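Local coordinates for protein EF-P arginine 32 rhamnosyl-transferase (Pseudomonas putida KT2440, PDB 5NV8) that belongs to the EarP family of rhamnosyltransferases and binds 2'-deoxy-thymidine-beta-L-rhamnose in a pocket, at residues 199-204 and 278-283; 205-210 and 231-236; 223-228 and 256-261; 300-305 and 339-344. One frame throughout, in Å; residues are numbered along the deposited sequence.

Contact 1. Residues 199-204 and 278-283; sequences LLISLF and CDFNAV. With TRH (2'-deoxy-thymidine-beta-L-rhamnose), chain B.
Leu199 to Leu203 and Phe280 to Val283 run as neighbouring parallel strands, their axes 4.7 Å apart and 7° from parallel, with Ile201 beside Phe280, Ser202 beside Asn281 and Leu203 beside Ala282. Ser202 N bonds to Phe280 O, Ala282 N to Ser202 O and Phe204 N to Ala282 O. Where the chain leaves a helix at Cys278, Leu200 O accepts from both Asp279 N and Phe280 N. Asp279 answers with its carboxylate: OD2 takes the nearly straight N-H of Leu200 at 3.2 Å, on its anti side, while CB lies 3.6 Å from Leu199 CD1.

On the sheet face of Ser202 and Asn281, the hydroxyl OG sits between the backbone N and the carbonyl carbon (chi1 69°) and donates to Asn281 OD1 at 2.6 Å, in the amide plane on a lone pair. A water donates to Ser202 OG and Ala282 O, and Asn281 ND2 goes to Leu275 O. On the opposite face, Ile201 CG2 meets the edge of the Phe280 ring, 3.9 Å from CD2, and Leu203 CD1 lies 3.8 Å from CB of the small Ala282. At the strand's C-terminal end, the TRH methyl C5A lies over the rim of the Phe204 ring, 3.6 Å from CD1. Parallel strands meeting a nucleotide group at their C-terminal ends are characteristic of Rossmann-like domains, as in GT-B glycosyltransferases.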
# COMPACT_ATOMS: atom_id res chain seq x y z
N LEU A 199 15.31 -11.85 -6.02
CA LEU A 199 14.02 -11.19 -6.10
C LEU A 199 13.71 -10.50 -4.78
O LEU A 199 13.78 -11.12 -3.72
CB LEU A 199 12.92 -12.20 -6.45
CG LEU A 199 11.54 -11.64 -6.83
CD1 LEU A 199 11.53 -11.16 -8.28
CD2 LEU A 199 10.45 -12.68 -6.61
N LEU A 200 13.37 -9.21 -4.83
CA LEU A 200 13.16 -8.40 -3.63
C LEU A 200 11.66 -8.28 -3.41
O LEU A 200 10.94 -7.81 -4.30
CB LEU A 200 13.81 -7.02 -3.78
CG LEU A 200 14.16 -6.19 -2.53
CD1 LEU A 200 15.12 -6.94 -1.60
CD2 LEU A 200 14.72 -4.81 -2.88
N ILE A 201 11.18 -8.72 -2.24
CA ILE A 201 9.76 -8.77 -1.91
C ILE A 201 9.56 -8.08 -0.57
O ILE A 201 10.19 -8.45 0.43
CB ILE A 201 9.24 -10.22 -1.84
CG1 ILE A 201 9.42 -10.94 -3.18
CG2 ILE A 201 7.79 -10.24 -1.37
CD1 ILE A 201 8.98 -12.40 -3.13
N SER A 202 8.70 -7.06 -0.55
CA SER A 202 8.25 -6.47 0.70
C SER A 202 6.93 -7.11 1.10
O SER A 202 6.06 -7.34 0.26
CB SER A 202 8.09 -4.94 0.58
OG SER A 202 7.00 -4.59 -0.26
N LEU A 203 6.78 -7.40 2.39
CA LEU A 203 5.56 -8.01 2.90
C LEU A 203 5.10 -7.25 4.13
O LEU A 203 5.84 -7.12 5.11
CB LEU A 203 5.77 -9.49 3.22
CG LEU A 203 4.81 -10.09 4.25
CD1 LEU A 203 3.42 -10.22 3.65
CD2 LEU A 203 5.30 -11.46 4.70
N PHE A 204 3.87 -6.75 4.07
CA PHE A 204 3.26 -5.98 5.15
C PHE A 204 1.78 -6.37 5.18
O PHE A 204 1.02 -5.98 4.29
CB PHE A 204 3.44 -4.48 4.91
CG PHE A 204 2.56 -3.61 5.77
CD1 PHE A 204 2.75 -3.54 7.14
CD2 PHE A 204 1.57 -2.84 5.19
CE1 PHE A 204 1.94 -2.72 7.92
CE2 PHE A 204 0.76 -2.02 5.96
CZ PHE A 204 0.94 -1.96 7.33
N CYS A 278 11.33 -2.81 -4.59
CA CYS A 278 11.13 -4.25 -4.64
C CYS A 278 10.42 -4.67 -5.92
O CYS A 278 9.70 -3.89 -6.55
CB CYS A 278 10.32 -4.71 -3.42
SG CYS A 278 10.93 -4.15 -1.84
N ASP A 279 10.63 -5.93 -6.30
CA ASP A 279 9.99 -6.48 -7.49
C ASP A 279 8.59 -7.03 -7.21
O ASP A 279 7.86 -7.34 -8.16
CB ASP A 279 10.87 -7.58 -8.10
CG ASP A 279 12.30 -7.13 -8.30
OD1 ASP A 279 12.51 -6.14 -9.04
OD2 ASP A 279 13.21 -7.75 -7.71
N PHE A 280 8.21 -7.16 -5.94
CA PHE A 280 6.89 -7.63 -5.56
C PHE A 280 6.56 -7.06 -4.18
O PHE A 280 7.36 -7.18 -3.26
CB PHE A 280 6.82 -9.16 -5.53
CG PHE A 280 5.44 -9.71 -5.33
CD1 PHE A 280 4.51 -9.68 -6.36
CD2 PHE A 280 5.06 -10.26 -4.12
CE1 PHE A 280 3.23 -10.19 -6.18
CE2 PHE A 280 3.79 -10.76 -3.93
CZ PHE A 280 2.87 -10.73 -4.96
N ASN A 281 5.39 -6.45 -4.06
CA ASN A 281 5.00 -5.75 -2.84
C ASN A 281 3.69 -6.33 -2.31
O ASN A 281 2.65 -6.22 -2.96
CB ASN A 281 4.86 -4.25 -3.08
CG ASN A 281 6.17 -3.60 -3.46
OD1 ASN A 281 7.08 -3.47 -2.64
ND2 ASN A 281 6.27 -3.15 -4.71
N ALA A 282 3.75 -6.92 -1.12
CA ALA A 282 2.56 -7.45 -0.45
C ALA A 282 2.09 -6.41 0.57
O ALA A 282 2.76 -6.18 1.59
CB ALA A 282 2.87 -8.79 0.22
N VAL A 283 0.95 -5.78 0.30
CA VAL A 283 0.42 -4.74 1.16
C VAL A 283 -0.90 -5.19 1.77
O VAL A 283 -1.32 -6.34 1.60
CB VAL A 283 0.24 -3.41 0.40
CG1 VAL A 283 1.58 -2.69 0.28
CG2 VAL A 283 -0.37 -3.67 -0.97
O4P TRH B . -4.13 -2.43 7.96
P2 TRH B . -3.88 -0.98 7.77
O3P TRH B . -2.90 -0.38 8.90
O1 TRH B . -5.24 -0.11 7.78
C1 TRH B . -6.49 -0.81 7.99
C2 TRH B . -7.68 0.15 7.83
O2 TRH B . -7.37 1.45 8.33
C3 TRH B . -8.88 -0.37 8.63
O3 TRH B . -8.73 0.00 10.01
C4 TRH B . -8.94 -1.88 8.53
O4 TRH B . -9.02 -2.25 7.14
OPP TRH B . -3.14 -0.70 6.36
P TRH B . -3.11 0.78 5.75
O1P TRH B . -4.46 1.32 5.44
O2P TRH B . -2.17 0.74 4.44
O5' TRH B . -2.30 1.70 6.79
C5' TRH B . -0.88 1.62 6.86
C4' TRH B . -0.33 3.03 6.95
O4' TRH B . 0.99 2.91 7.55
C3' TRH B . -0.07 3.55 5.55
O3' TRH B . 0.20 4.95 5.61
C2' TRH B . 1.21 2.81 5.25
C1' TRH B . 1.91 3.30 6.49
N11 TRH B . 3.25 2.70 6.72
C21 TRH B . 4.28 3.52 6.96
O21 TRH B . 4.11 4.74 6.98
N31 TRH B . 5.55 3.00 7.19
C41 TRH B . 5.77 1.62 7.18
O41 TRH B . 6.90 1.19 7.39
C51 TRH B . 4.70 0.77 6.94
C5A TRH B . 4.90 -0.60 6.93
C61 TRH B . 3.43 1.30 6.71
O HOH W 1 4.87 -3.97 1.77

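Contact 2. Residues 205-210 and 231-236. With TRH (2'-deoxy-thymidine-beta-L-rhamnose), chain B.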
# COMPACT_ATOMS: atom_id res chain seq x y z
N ALA A 205 1.39 -7.16 6.18
CA ALA A 205 0.05 -7.72 6.22
C ALA A 205 -0.34 -7.99 7.67
O ALA A 205 0.38 -7.62 8.61
CB ALA A 205 -0.02 -8.99 5.37
N TYR A 206 -1.49 -8.62 7.85
CA TYR A 206 -1.95 -9.06 9.16
C TYR A 206 -1.44 -10.48 9.40
O TYR A 206 -0.46 -10.91 8.78
CB TYR A 206 -3.48 -8.97 9.23
CG TYR A 206 -4.06 -7.67 8.72
CD1 TYR A 206 -4.14 -6.55 9.54
CD2 TYR A 206 -4.52 -7.56 7.42
CE1 TYR A 206 -4.67 -5.36 9.08
CE2 TYR A 206 -5.05 -6.38 6.94
CZ TYR A 206 -5.12 -5.29 7.77
OH TYR A 206 -5.64 -4.11 7.30
N GLU A 207 -2.08 -11.23 10.30
CA GLU A 207 -1.75 -12.64 10.47
C GLU A 207 -2.40 -13.43 9.35
O GLU A 207 -3.63 -13.43 9.21
CB GLU A 207 -2.22 -13.16 11.83
CG GLU A 207 -1.76 -12.36 13.03
CD GLU A 207 -2.56 -11.10 13.24
OE1 GLU A 207 -3.80 -11.14 13.04
OE2 GLU A 207 -1.97 -10.06 13.59
N ASN A 208 -1.58 -14.11 8.55
CA ASN A 208 -2.08 -14.92 7.46
C ASN A 208 -1.80 -16.38 7.75
O ASN A 208 -0.64 -16.75 8.00
CB ASN A 208 -1.43 -14.51 6.14
CG ASN A 208 -2.28 -14.86 4.94
OD1 ASN A 208 -2.53 -16.04 4.67
ND2 ASN A 208 -2.76 -13.85 4.23
N PRO A 209 -2.81 -17.25 7.73
CA PRO A 209 -2.57 -18.67 8.03
C PRO A 209 -1.81 -19.39 6.92
O PRO A 209 -1.62 -20.61 6.99
CB PRO A 209 -3.99 -19.23 8.20
CG PRO A 209 -4.86 -18.32 7.41
CD PRO A 209 -4.24 -16.95 7.54
N GLN A 210 -1.38 -18.66 5.90
CA GLN A 210 -0.65 -19.24 4.78
C GLN A 210 0.76 -18.68 4.63
O GLN A 210 1.41 -18.94 3.62
CB GLN A 210 -1.43 -19.06 3.48
CG GLN A 210 -2.46 -20.15 3.29
CD GLN A 210 -2.01 -21.22 2.32
OE1 GLN A 210 -0.90 -21.17 1.79
NE2 GLN A 210 -2.85 -22.23 2.12
N GLN A 231 8.36 -3.81 10.86
CA GLN A 231 7.84 -4.22 12.16
C GLN A 231 6.31 -4.14 12.15
O GLN A 231 5.75 -3.07 11.87
CB GLN A 231 8.42 -3.34 13.26
N GLY A 232 5.66 -5.25 12.46
CA GLY A 232 4.21 -5.27 12.44
C GLY A 232 3.68 -6.64 12.81
O GLY A 232 4.40 -7.49 13.32
N ARG A 233 2.39 -6.83 12.52
CA ARG A 233 1.60 -8.01 12.89
C ARG A 233 2.02 -9.28 12.14
O ARG A 233 1.34 -10.31 12.28
CB ARG A 233 0.12 -7.72 12.64
CG ARG A 233 -0.44 -6.64 13.56
CD ARG A 233 -1.83 -6.19 13.15
NE ARG A 233 -2.85 -6.62 14.10
CZ ARG A 233 -3.66 -7.65 13.92
NH1 ARG A 233 -3.59 -8.35 12.79
NH2 ARG A 233 -4.54 -7.98 14.85
N VAL A 234 3.11 -9.27 11.37
CA VAL A 234 3.54 -10.45 10.63
C VAL A 234 4.81 -11.07 11.20
O VAL A 234 5.09 -12.24 10.91
CB VAL A 234 3.72 -10.13 9.13
CG1 VAL A 234 5.03 -9.39 8.90
CG2 VAL A 234 3.65 -11.40 8.29
N VAL A 235 5.58 -10.34 12.01
CA VAL A 235 6.81 -10.88 12.57
C VAL A 235 6.53 -12.03 13.54
O VAL A 235 7.43 -12.84 13.80
CB VAL A 235 7.63 -9.77 13.25
CG1 VAL A 235 9.09 -10.17 13.35
CG2 VAL A 235 7.48 -8.47 12.48
N ALA A 236 5.32 -12.11 14.08
CA ALA A 236 4.99 -13.19 15.01
C ALA A 236 5.02 -14.54 14.30
O ALA A 236 5.76 -15.45 14.70
CB ALA A 236 3.61 -12.94 15.63
O4P TRH B . -4.13 -2.43 7.96
P2 TRH B . -3.88 -0.98 7.77
O3P TRH B . -2.90 -0.38 8.90
O1 TRH B . -5.24 -0.11 7.78
C1 TRH B . -6.49 -0.81 7.99
C2 TRH B . -7.68 0.15 7.83
O2 TRH B . -7.37 1.45 8.33
C3 TRH B . -8.88 -0.37 8.63
O3 TRH B . -8.73 0.00 10.01
C4 TRH B . -8.94 -1.88 8.53
O4 TRH B . -9.02 -2.25 7.14
OPP TRH B . -3.14 -0.70 6.36
P TRH B . -3.11 0.78 5.75
O1P TRH B . -4.46 1.32 5.44
O2P TRH B . -2.17 0.74 4.44
O5' TRH B . -2.30 1.70 6.79
C5' TRH B . -0.88 1.62 6.86
C4' TRH B . -0.33 3.03 6.95
O4' TRH B . 0.99 2.91 7.55
C3' TRH B . -0.07 3.55 5.55
O3' TRH B . 0.20 4.95 5.61
C2' TRH B . 1.21 2.81 5.25
C1' TRH B . 1.91 3.30 6.49
N11 TRH B . 3.25 2.70 6.72
C21 TRH B . 4.28 3.52 6.96
O21 TRH B . 4.11 4.74 6.98
N31 TRH B . 5.55 3.00 7.19
C41 TRH B . 5.77 1.62 7.18
O41 TRH B . 6.90 1.19 7.39
C51 TRH B . 4.70 0.77 6.94
C5A TRH B . 4.90 -0.60 6.93
C61 TRH B . 3.43 1.30 6.71
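Arg233 meets Glu207 and Tyr206 with the whole length of its side chain. CB starts 3.3 Å from Glu207 OE2 and 4.0 Å from Ala205 O, with CG anti to the carbonyl carbon (chi1 -66°). CG and CD pass the same OE2 at 3.7 and 3.9 Å, and the bend at chi3 (110°) then turns NE. OE2 sits over one face of the guanidinium instead of meeting it edge-on; the two flat groups are 63° apart. NH1 completes a salt bridge with OE2 at 2.5 Å and has OE1 close by as well, an approach tight enough to be doubtful in detail. It also lies 3.6 Å from Tyr206 CB, near the plane of that ring at its edge. A long arginine suits this exposed place, since it reaches Glu207 and flanks the tyrosine together. The tyrosine's own tip goes the other way: OH donates to TRH O4P, in a bond modelled as very short, while its backbone N bonds to His302 ND1. Residues 205-210 link strand 199-203 to helix 211-220, and residues 231-234 link strand 225-230 to helix 235-242, so two strand-to-helix loops meet here beside the ligand, with Arg284 of strand 280-284 touching Tyr206 and Arg233.

Contact 3. Residues 223-228 and 256-261; sequences QPCHLL and GALTVQ
Gln223 and Pro224 lead into the strand beside Ala257: Ala257 CB lies 3.7 Å from Gln223 O, and Pro224 CA offers a C-H to Ala257 O. Proline has no N-H to give, and it stands before the first regular bond, Cys225 N to Ala257 O at 2.6 Å. Cys225 O then takes Thr259 N and also a hydrogen from a water, which is hydrogen-bonded to Thr259 OG1 too; that hydroxyl has a further partner in Thr254 OG1. On the sheet face shared with Leu258, the slim thiol of Cys225 fits against a branched neighbour, SG 3.6 Å from Leu258 CD2, and helix 211-220 covers both through Leu218.

These two parallel strands, 225-230 and 258-263, belong to the sheet of a Rossmann-like domain, and strand 199-203 flanks the first on its other side.

His226 turns to the opposite face from Cys225, with CG anti to the backbone N (chi1 -161°). Its NE2 donates to Gln261 OE1 at 3.0 Å, tilted 34° from the amide's carbonyl plane, while Thr259 CG2 stands over the rim of one ring face. ND1 is engaged with Val195 N, so this buried imidazole is bonded at both nitrogens and its rotation fixed. Leu227 N donates to Thr259 O at 3.0 Å, nearly straight, and its CD2 meets Val260 CG2. Leu228 runs side by side with Gln261, its CD2 3.2 Å from OE1; the glutamine, extended beyond CG, brings its amide alongside the leucine and up to His226, and its NE2 makes a weak bond with Gly191 O.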
# COMPACT_ATOMS: atom_id res chain seq x y z
N GLN A 223 16.09 -19.94 -7.17
CA GLN A 223 16.63 -18.59 -7.30
C GLN A 223 16.41 -17.84 -5.99
O GLN A 223 15.34 -17.96 -5.37
CB GLN A 223 15.96 -17.84 -8.46
CG GLN A 223 16.28 -18.42 -9.83
CD GLN A 223 15.09 -18.40 -10.77
OE1 GLN A 223 14.48 -17.35 -11.00
NE2 GLN A 223 14.74 -19.56 -11.31
N PRO A 224 17.40 -17.07 -5.54
CA PRO A 224 17.33 -16.49 -4.20
C PRO A 224 16.21 -15.46 -4.07
O PRO A 224 15.77 -14.84 -5.04
CB PRO A 224 18.70 -15.83 -4.02
CG PRO A 224 19.18 -15.57 -5.41
CD PRO A 224 18.64 -16.70 -6.24
N CYS A 225 15.75 -15.29 -2.83
CA CYS A 225 14.74 -14.30 -2.50
C CYS A 225 15.20 -13.50 -1.28
O CYS A 225 15.68 -14.08 -0.30
CB CYS A 225 13.38 -14.96 -2.22
SG CYS A 225 12.11 -13.83 -1.58
N HIS A 226 15.06 -12.18 -1.36
CA HIS A 226 15.35 -11.27 -0.26
C HIS A 226 14.04 -10.62 0.17
O HIS A 226 13.48 -9.81 -0.56
CB HIS A 226 16.39 -10.22 -0.67
CG HIS A 226 17.06 -9.56 0.49
ND1 HIS A 226 18.35 -9.06 0.42
CD2 HIS A 226 16.64 -9.32 1.76
CE1 HIS A 226 18.68 -8.54 1.58
NE2 HIS A 226 17.67 -8.68 2.41
N LEU A 227 13.57 -10.99 1.36
CA LEU A 227 12.29 -10.52 1.88
C LEU A 227 12.52 -9.45 2.93
O LEU A 227 13.25 -9.67 3.90
CB LEU A 227 11.49 -11.69 2.47
CG LEU A 227 10.08 -11.42 3.01
CD1 LEU A 227 9.09 -11.22 1.89
CD2 LEU A 227 9.63 -12.56 3.92
N LEU A 228 11.89 -8.29 2.74
CA LEU A 228 11.99 -7.17 3.67
C LEU A 228 10.68 -7.05 4.43
O LEU A 228 9.61 -6.92 3.83
CB LEU A 228 12.31 -5.88 2.92
CG LEU A 228 13.63 -5.90 2.14
CD1 LEU A 228 13.87 -4.59 1.39
CD2 LEU A 228 14.81 -6.23 3.04
N GLY A 256 17.83 -21.63 2.98
CA GLY A 256 17.84 -22.04 1.59
C GLY A 256 17.97 -20.87 0.63
O GLY A 256 18.99 -20.18 0.62
N ALA A 257 16.94 -20.64 -0.18
CA ALA A 257 16.94 -19.55 -1.14
C ALA A 257 16.35 -18.26 -0.57
O ALA A 257 16.45 -17.22 -1.22
CB ALA A 257 16.16 -19.95 -2.40
N LEU A 258 15.74 -18.32 0.60
CA LEU A 258 15.05 -17.18 1.19
C LEU A 258 15.90 -16.58 2.30
O LEU A 258 16.36 -17.29 3.19
CB LEU A 258 13.68 -17.60 1.73
CG LEU A 258 12.73 -16.55 2.35
CD1 LEU A 258 12.96 -16.37 3.85
CD2 LEU A 258 12.82 -15.22 1.61
N THR A 259 16.09 -15.26 2.24
CA THR A 259 16.75 -14.51 3.31
C THR A 259 15.74 -13.53 3.88
O THR A 259 15.25 -12.65 3.16
CB THR A 259 18.00 -13.78 2.80
OG1 THR A 259 19.06 -14.72 2.63
CG2 THR A 259 18.43 -12.72 3.79
N VAL A 260 15.40 -13.69 5.15
CA VAL A 260 14.37 -12.89 5.81
C VAL A 260 15.04 -11.73 6.54
O VAL A 260 16.12 -11.89 7.11
CB VAL A 260 13.54 -13.77 6.77
CG1 VAL A 260 14.22 -13.94 8.13
CG2 VAL A 260 12.15 -13.19 6.93
N GLN A 261 14.41 -10.56 6.50
CA GLN A 261 14.97 -9.37 7.14
C GLN A 261 13.85 -8.54 7.75
O GLN A 261 12.83 -8.29 7.09
CB GLN A 261 15.78 -8.52 6.16
CG GLN A 261 16.58 -7.42 6.85
CD GLN A 261 17.59 -6.74 5.94
OE1 GLN A 261 17.49 -6.81 4.72
NE2 GLN A 261 18.57 -6.06 6.54
O HOH W 2 18.68 -15.03 -0.53

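Contact 4. Residues 300-305 and 339-344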
# COMPACT_ATOMS: atom_id res chain seq x y z
N LEU A 300 0.41 -7.73 -4.04
CA LEU A 300 -0.53 -8.63 -3.38
C LEU A 300 -1.24 -7.87 -2.27
O LEU A 300 -0.63 -7.02 -1.62
CB LEU A 300 0.18 -9.86 -2.82
CG LEU A 300 -0.70 -10.97 -2.23
CD1 LEU A 300 -1.81 -11.34 -3.19
CD2 LEU A 300 0.15 -12.19 -1.89
N TRP A 301 -2.52 -8.18 -2.07
CA TRP A 301 -3.37 -7.46 -1.13
C TRP A 301 -3.89 -8.42 -0.06
O TRP A 301 -4.22 -9.57 -0.35
CB TRP A 301 -4.55 -6.82 -1.86
CG TRP A 301 -5.40 -5.90 -1.03
CD1 TRP A 301 -5.01 -5.20 0.08
CD2 TRP A 301 -6.77 -5.56 -1.26
NE1 TRP A 301 -6.07 -4.46 0.56
CE2 TRP A 301 -7.16 -4.66 -0.24
CE3 TRP A 301 -7.71 -5.94 -2.22
CZ2 TRP A 301 -8.44 -4.13 -0.16
CZ3 TRP A 301 -8.99 -5.41 -2.14
CH2 TRP A 301 -9.34 -4.52 -1.12
N HIS A 302 -3.94 -7.93 1.17
CA HIS A 302 -4.47 -8.69 2.31
C HIS A 302 -5.52 -7.82 2.99
O HIS A 302 -5.18 -6.88 3.71
CB HIS A 302 -3.35 -9.08 3.27
CG HIS A 302 -3.77 -10.08 4.31
ND1 HIS A 302 -3.19 -10.14 5.56
CD2 HIS A 302 -4.71 -11.05 4.28
CE1 HIS A 302 -3.76 -11.11 6.25
NE2 HIS A 302 -4.68 -11.67 5.50
N ILE A 303 -6.79 -8.14 2.77
CA ILE A 303 -7.89 -7.31 3.25
C ILE A 303 -8.33 -7.82 4.62
O ILE A 303 -8.87 -8.92 4.74
CB ILE A 303 -9.06 -7.28 2.26
CG1 ILE A 303 -10.30 -6.67 2.91
CG2 ILE A 303 -9.35 -8.68 1.71
CD1 ILE A 303 -10.15 -5.20 3.24
N TYR A 304 -8.07 -7.01 5.66
CA TYR A 304 -8.55 -7.16 7.03
C TYR A 304 -8.99 -8.56 7.43
O TYR A 304 -10.15 -8.77 7.81
CB TYR A 304 -9.71 -6.19 7.27
N VAL A 305 -8.08 -9.53 7.37
CA VAL A 305 -8.40 -10.90 7.76
C VAL A 305 -8.12 -11.10 9.24
O VAL A 305 -7.12 -11.70 9.62
CB VAL A 305 -7.62 -11.92 6.92
N ARG A 339 -6.62 -14.81 -4.19
CA ARG A 339 -7.60 -15.52 -3.38
C ARG A 339 -6.93 -16.38 -2.32
O ARG A 339 -7.42 -16.49 -1.19
CB ARG A 339 -8.49 -16.38 -4.27
CG ARG A 339 -9.48 -15.60 -5.12
CD ARG A 339 -10.13 -16.48 -6.17
NE ARG A 339 -11.20 -15.80 -6.88
CZ ARG A 339 -11.82 -16.28 -7.95
NH1 ARG A 339 -11.47 -17.46 -8.44
NH2 ARG A 339 -12.79 -15.59 -8.52
N ALA A 340 -5.79 -17.00 -2.67
CA ALA A 340 -5.10 -17.87 -1.73
C ALA A 340 -4.61 -17.11 -0.50
O ALA A 340 -4.71 -17.60 0.63
CB ALA A 340 -3.93 -18.56 -2.43
N TRP A 341 -4.08 -15.90 -0.70
CA TRP A 341 -3.60 -15.07 0.39
C TRP A 341 -4.72 -14.58 1.29
O TRP A 341 -4.44 -14.09 2.39
CB TRP A 341 -2.82 -13.87 -0.18
CG TRP A 341 -1.96 -13.13 0.80
CD1 TRP A 341 -2.00 -11.79 1.06
CD2 TRP A 341 -0.92 -13.67 1.62
NE1 TRP A 341 -1.05 -11.46 2.00
CE2 TRP A 341 -0.37 -12.60 2.36
CE3 TRP A 341 -0.39 -14.95 1.81
CZ2 TRP A 341 0.66 -12.77 3.28
CZ3 TRP A 341 0.64 -15.12 2.72
CH2 TRP A 341 1.15 -14.04 3.44
N ASN A 342 -5.98 -14.70 0.87
CA ASN A 342 -7.11 -14.22 1.64
C ASN A 342 -8.13 -15.31 1.99
O ASN A 342 -8.98 -15.06 2.85
CB ASN A 342 -7.84 -13.10 0.88
CG ASN A 342 -7.00 -11.84 0.76
OD1 ASN A 342 -6.82 -11.10 1.73
ND2 ASN A 342 -6.49 -11.58 -0.44
N MET A 343 -8.06 -16.49 1.37
CA MET A 343 -9.03 -17.55 1.62
C MET A 343 -8.37 -18.88 1.96
O MET A 343 -9.02 -19.93 1.88
CB MET A 343 -9.98 -17.71 0.42
CG MET A 343 -10.43 -16.39 -0.19
SD MET A 343 -11.28 -16.56 -1.77
CE MET A 343 -12.33 -17.98 -1.46
N ASP A 344 -7.08 -18.86 2.31
CA ASP A 344 -6.37 -20.02 2.85
C ASP A 344 -6.20 -21.14 1.81
O ASP A 344 -6.40 -22.32 2.12
CB ASP A 344 -7.06 -20.55 4.11
CG ASP A 344 -6.13 -21.34 5.01
OD1 ASP A 344 -4.92 -21.41 4.69
OD2 ASP A 344 -6.59 -21.88 6.03
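Leu300 CD2 lies over one face of the Trp341 indole, 3.5 Å from CG, in a CH-pi contact with the five-membered ring; Trp301 O meets the same indole in plane at its edge, 3.4 Å from CD1. The His302 ring has Asn342 OD1 in its plane, 3.3 Å from CD2. The His302 ring and the five-membered ring of Trp341 stand at 53°, centroids 4.9 Å apart, an oblique meeting that is neither stack nor edge-to-face.

Here the C-terminal part of helix 328-343 packs on strand 299-302, the outermost strand on this side of the Rossmann-like sheet. An aliphatic leucine suits the broad face of a tryptophan. The CB of Trp341 points at the strand, and CG stands anti to the backbone N (chi1 -164°). Trp214 meets the indole edge-to-face.

The Asn342 side chain grips the backbone of residues 301-303. Its ND2 donates to Trp301 O at 3.0 Å and its OD1 accepts from Ile303 N at 3.1 Å, both with N-H angles of 155°, so one amide serves a carbonyl and an N-H two residues apart. This is what a neighbouring strand would otherwise do, and it explains why asparagine fits: it carries donor and acceptor on one short chain. ND2 is shared with Trp338 O of the same helix. Ile303 CG2 lies against OD1, and the next residue, Tyr304, belongs to the ligand pocket. Trp341 NE1, 3.5 Å from His302 CB, is buried with no polar partner in the model.

How the contacts relate
Contacts 1 and 3 lie in one mixed sheet, in which strand 199-203 stands between strands 225-230 and 280-284; their centres are 11 Å apart. Strand 299-302 of contact 4 follows 280-284 at the sheet's edge, and contacts 3 and 4, 21 Å apart by centre, do not touch. Contact 2 is the loop contact next to this sheet, 14 Å from contact 1 and 12 Å from contact 4 by centre. Along the chain, contacts 2 and 3 fall inside the loop closed by contact 1, with their segments alternating, and contact 4 follows. Contacts 1, 2 and 4 supply Phe204, Tyr206 and Tyr304 to the ligand pocket, while contact 3 lies towards the other side of the sheet, farther from the ligand.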